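Local coordinates for bilirubin-inducible fluorescent protein UnaG (PDB 4I3B), which binds unconjugated bilirubin with high affinity inside its beta-barrel and, once loaded with this ligand, emits green fluorescence when excited, at residues Thr8-Asp13 / Ser133-Thr138. Numbering follows the deposited sequence.
Sequences TWKIAD and SYRRAT. With BLR (3-[5-[(Z)-(4-ethenyl-3-methyl-5-oxidanylidene-pyrrol-2-ylidene)methyl]-2-[[5-[(Z)-(3-ethenyl-4-methyl-5-oxidanylidene-pyrrol-2-ylidene)methyl]-3-(3-hydroxy-3-oxopropyl)-4-methyl-1H-pyrrol-2-yl]methyl]-4-methyl-1H-pyrrol-3-yl]propanoic acid), chain G.
The first and last strands of the barrel pair antiparallel, with a classic beta bulge in the pairing: the N-H groups of A12 and D13 both donate to S133 O, at 2.7 Å from A12 N and 3.2 Å from D13 N. On one side of the bulge K10 and R135 form a hydrogen-bonded pair, K10 N to R135 O and R135 N to K10 O; beyond it S133 N returns a bond to D13 O. The shift of one residue between the I11–Y134 and D13–S133 pairs confirms the extra residue. S133 OG, in one conformer, lies 2.8 Å from D13 OD1 on the syn side, but with S133 CB unduly close the bond is doubtful. In this fatty-acid-binding-protein-like fold the pairing joins strand 7-15 to strand 128-135 in the barrel wall. Y134 turns to the bilirubin side: its CG stands anti to the carbonyl carbon (chi1 -64°), I11 CG1 lies over one ring face, and the phenol OH donates to BLR O1D at 2.7 Å, the acceptor lying near the ring plane. Further along, beyond R135, the R136 chain bends at chi2 (-63°) and lays its guanidinium on W9. The planes are 19° apart and CZ sits 3.7 Å from the centroid of the six-membered ring, a cation-pi stack, with CD above the same ring as a CH-pi contact. R136 NH1 bonds T8 O from above the carbonyl plane and also V6 O, while W9 NE1 donates to F5 O. An alanine in place of W9 would probably leave the R136 guanidinium without its stacking surface and F5 O without this donor. Two waters extend the pairing, T8 O to A137 N and, in one R135 conformer, I11 O to R135 NE.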
loop_
_atom_site.group_PDB
_atom_site.type_symbol
_atom_site.label_atom_id
_atom_site.label_comp_id
_atom_site.label_asym_id
_atom_site.label_seq_id
_atom_site.Cartn_x
_atom_site.Cartn_y
_atom_site.Cartn_z
ATOM N N THR A 8 10.765 -9.156 3.456
ATOM C CA THR A 8 9.623 -9.180 4.328
ATOM C C THR A 8 9.571 -7.949 5.233
ATOM O O THR A 8 10.632 -7.474 5.693
ATOM C CB THR A 8 9.647 -10.438 5.183
ATOM O OG1 THR A 8 9.648 -11.565 4.316
ATOM C CG2 THR A 8 8.427 -10.503 6.098
ATOM N N TRP A 9 8.335 -7.473 5.487
ATOM C CA TRP A 9 8.059 -6.328 6.323
ATOM C C TRP A 9 6.834 -6.593 7.201
ATOM O O TRP A 9 5.873 -7.234 6.770
ATOM C CB TRP A 9 7.729 -5.121 5.460
ATOM C CG TRP A 9 8.825 -4.606 4.621
ATOM C CD1 TRP A 9 9.056 -4.901 3.293
ATOM C CD2 TRP A 9 9.848 -3.710 5.025
ATOM N NE1 TRP A 9 10.159 -4.202 2.850
ATOM C CE2 TRP A 9 10.666 -3.471 3.896
ATOM C CE3 TRP A 9 10.160 -3.074 6.234
ATOM C CZ2 TRP A 9 11.748 -2.596 3.938
ATOM C CZ3 TRP A 9 11.257 -2.215 6.271
ATOM C CH2 TRP A 9 12.022 -1.975 5.128
ATOM N N LYS A 10 6.850 -6.099 8.441
ATOM C CA LYS A 10 5.748 -6.279 9.381
ATOM C C LYS A 10 5.346 -4.924 9.939
ATOM O O LYS A 10 6.205 -4.085 10.216
ATOM C CB LYS A 10 6.182 -7.177 10.569
ATOM C CG LYS A 10 6.573 -8.613 10.191
ATOM C CD LYS A 10 7.000 -9.406 11.420
ATOM C CE LYS A 10 5.964 -9.324 12.515
ATOM N NZ LYS A 10 6.169 -10.376 13.549
ATOM N N ILE A 11 4.065 -4.695 10.158
ATOM C CA ILE A 11 3.655 -3.354 10.569
ATOM C C ILE A 11 4.218 -3.021 11.934
ATOM O O ILE A 11 4.342 -3.879 12.803
ATOM C CB ILE A 11 2.124 -3.120 10.517
ATOM C CG1 ILE A 11 1.800 -1.627 10.384
ATOM C CG2 ILE A 11 1.445 -3.684 11.721
ATOM C CD1 ILE A 11 0.335 -1.341 10.030
ATOM N N ALA A 12 4.564 -1.744 12.079
ATOM C CA ALA A 12 5.058 -1.174 13.315
ATOM C C ALA A 12 4.070 -0.146 13.892
ATOM O O ALA A 12 3.858 -0.120 15.096
ATOM C CB ALA A 12 6.423 -0.510 13.071
ATOM N N ASP A 13 3.497 0.728 13.068
ATOM C CA ASP A 13 2.553 1.731 13.555
ATOM C C ASP A 13 1.672 2.214 12.433
ATOM O O ASP A 13 1.979 2.036 11.271
ATOM C CB ASP A 13 3.259 2.920 14.231
ATOM C CG ASP A 13 4.366 3.491 13.400
ATOM O OD1 ASP A 13 4.101 3.866 12.235
ATOM O OD2 ASP A 13 5.525 3.551 13.900
ATOM N N SER A 133 3.864 2.610 9.095
ATOM C CA SER A 133 5.288 2.254 9.099
ATOM C C SER A 133 5.416 0.761 9.326
ATOM O O SER A 133 4.678 0.206 10.148
ATOM C CB SER A 133 6.055 2.944 10.243
ATOM O OG SER A 133 5.932 4.349 10.221
ATOM N N TYR A 134 6.381 0.150 8.636
ATOM C CA TYR A 134 6.710 -1.262 8.780
ATOM C C TYR A 134 8.172 -1.438 9.179
ATOM O O TYR A 134 9.033 -0.632 8.804
ATOM C CB TYR A 134 6.508 -1.999 7.459
ATOM C CG TYR A 134 5.091 -2.047 6.960
ATOM C CD1 TYR A 134 4.490 -0.960 6.324
ATOM C CD2 TYR A 134 4.389 -3.238 7.025
ATOM C CE1 TYR A 134 3.187 -1.074 5.820
ATOM C CE2 TYR A 134 3.123 -3.352 6.540
ATOM C CZ TYR A 134 2.532 -2.274 5.916
ATOM O OH TYR A 134 1.242 -2.416 5.445
ATOM N N ARG A 135 8.448 -2.516 9.900
ATOM C CA ARG A 135 9.803 -2.869 10.291
ATOM C C ARG A 135 10.167 -4.209 9.674
ATOM O O ARG A 135 9.298 -4.942 9.237
ATOM C CB ARG A 135 9.883 -2.978 11.807
ATOM C CG ARG A 135 9.095 -4.131 12.358
ATOM C CD ARG A 135 9.318 -4.261 13.858
ATOM N NE ARG A 135 8.453 -5.280 14.422
ATOM C CZ ARG A 135 8.737 -6.577 14.454
ATOM N NH1 ARG A 135 9.864 -7.050 13.939
ATOM N NH2 ARG A 135 7.878 -7.417 14.995
ATOM N N ARG A 136 11.455 -4.525 9.662
ATOM C CA ARG A 136 11.930 -5.867 9.335
ATOM C C ARG A 136 11.729 -6.813 10.507
ATOM O O ARG A 136 11.699 -6.410 11.658
ATOM C CB ARG A 136 13.435 -5.824 9.037
ATOM C CG ARG A 136 13.792 -4.995 7.847
ATOM C CD ARG A 136 13.197 -5.537 6.562
ATOM N NE ARG A 136 13.768 -4.817 5.444
ATOM C CZ ARG A 136 13.638 -5.187 4.183
ATOM N NH1 ARG A 136 12.902 -6.243 3.883
ATOM N NH2 ARG A 136 14.217 -4.475 3.219
ATOM N N ALA A 137 11.593 -8.082 10.180
ATOM C CA ALA A 137 11.583 -9.138 11.170
ATOM C C ALA A 137 12.993 -9.313 11.752
ATOM O O ALA A 137 14.015 -9.133 11.072
ATOM C CB ALA A 137 11.092 -10.421 10.549
ATOM N N THR A 138 13.062 -9.659 13.027
ATOM C CA THR A 138 14.363 -9.834 13.686
ATOM C C THR A 138 14.925 -11.231 13.469
ATOM O O THR A 138 16.131 -11.426 13.597
ATOM C CB THR A 138 14.307 -9.533 15.204
ATOM O OG1 THR A 138 13.358 -10.411 15.821
ATOM C CG2 THR A 138 13.875 -8.112 15.447
HETATM C CHA BLR G . -1.554 -3.062 2.581
HETATM N NA BLR G . 0.057 -2.733 0.660
HETATM C C1A BLR G . -1.111 -3.235 1.139
HETATM C C2A BLR G . -1.830 -3.787 0.092
HETATM C C3A BLR G . -1.064 -3.591 -1.058
HETATM C C4A BLR G . 0.103 -2.941 -0.678
HETATM C CMA BLR G . -1.415 -4.021 -2.451
HETATM C CAA BLR G . -3.157 -4.472 0.195
HETATM C CBA BLR G . -4.281 -3.626 -0.254
HETATM C CGA BLR G . -5.600 -4.307 -0.190
HETATM O O1A BLR G . -5.809 -5.258 0.618
HETATM O O2A BLR G . -6.490 -3.903 -1.023
HETATM C CHB BLR G . 1.186 -2.570 -1.604
HETATM N NB BLR G . 3.016 -2.157 -0.020
HETATM C C1B BLR G . 2.487 -2.235 -1.327
HETATM C C2B BLR G . 3.499 -1.881 -2.239
HETATM C C3B BLR G . 4.602 -1.622 -1.636
HETATM C C4B BLR G . 4.469 -1.727 -0.124
HETATM C CMB BLR G . 3.269 -1.850 -3.737
HETATM O OB BLR G . 5.200 -1.575 0.791
HETATM C CAB BLR G . 5.900 -1.236 -2.242
HETATM C CBB BLR G . 7.035 -0.962 -1.529
HETATM N NC BLR G . -6.500 -3.736 4.304
HETATM C C1C BLR G . -7.653 -4.593 4.852
HETATM C C2C BLR G . -8.829 -3.840 4.329
HETATM C C3C BLR G . -8.475 -2.813 3.635
HETATM C C4C BLR G . -7.102 -2.667 3.549
HETATM C CMC BLR G . -10.205 -4.345 4.601
HETATM O OC BLR G . -7.546 -5.567 5.542
HETATM C CAC BLR G . -9.376 -1.880 2.934
HETATM C CBC BLR G . -10.567 -1.481 3.443
HETATM C CHD BLR G . -6.382 -1.717 2.903
HETATM N ND BLR G . -3.995 -2.640 2.953
HETATM C C1D BLR G . -4.927 -1.706 2.685
HETATM C C2D BLR G . -4.221 -0.565 2.067
HETATM C C3D BLR G . -2.886 -0.867 2.001
HETATM C C4D BLR G . -2.688 -2.224 2.540
HETATM C CMD BLR G . -4.921 0.684 1.644
HETATM C CAD BLR G . -1.824 0.021 1.411
HETATM C CBD BLR G . -1.070 0.747 2.508
HETATM C CGD BLR G . 0.004 -0.110 3.073
HETATM O O1D BLR G . -0.010 -0.374 4.288
HETATM O O2D BLR G . 0.943 -0.538 2.362
HETATM O O HOH W 1 12.336 -8.879 7.472
HETATM O O HOH W 2 5.891 -4.295 15.040
#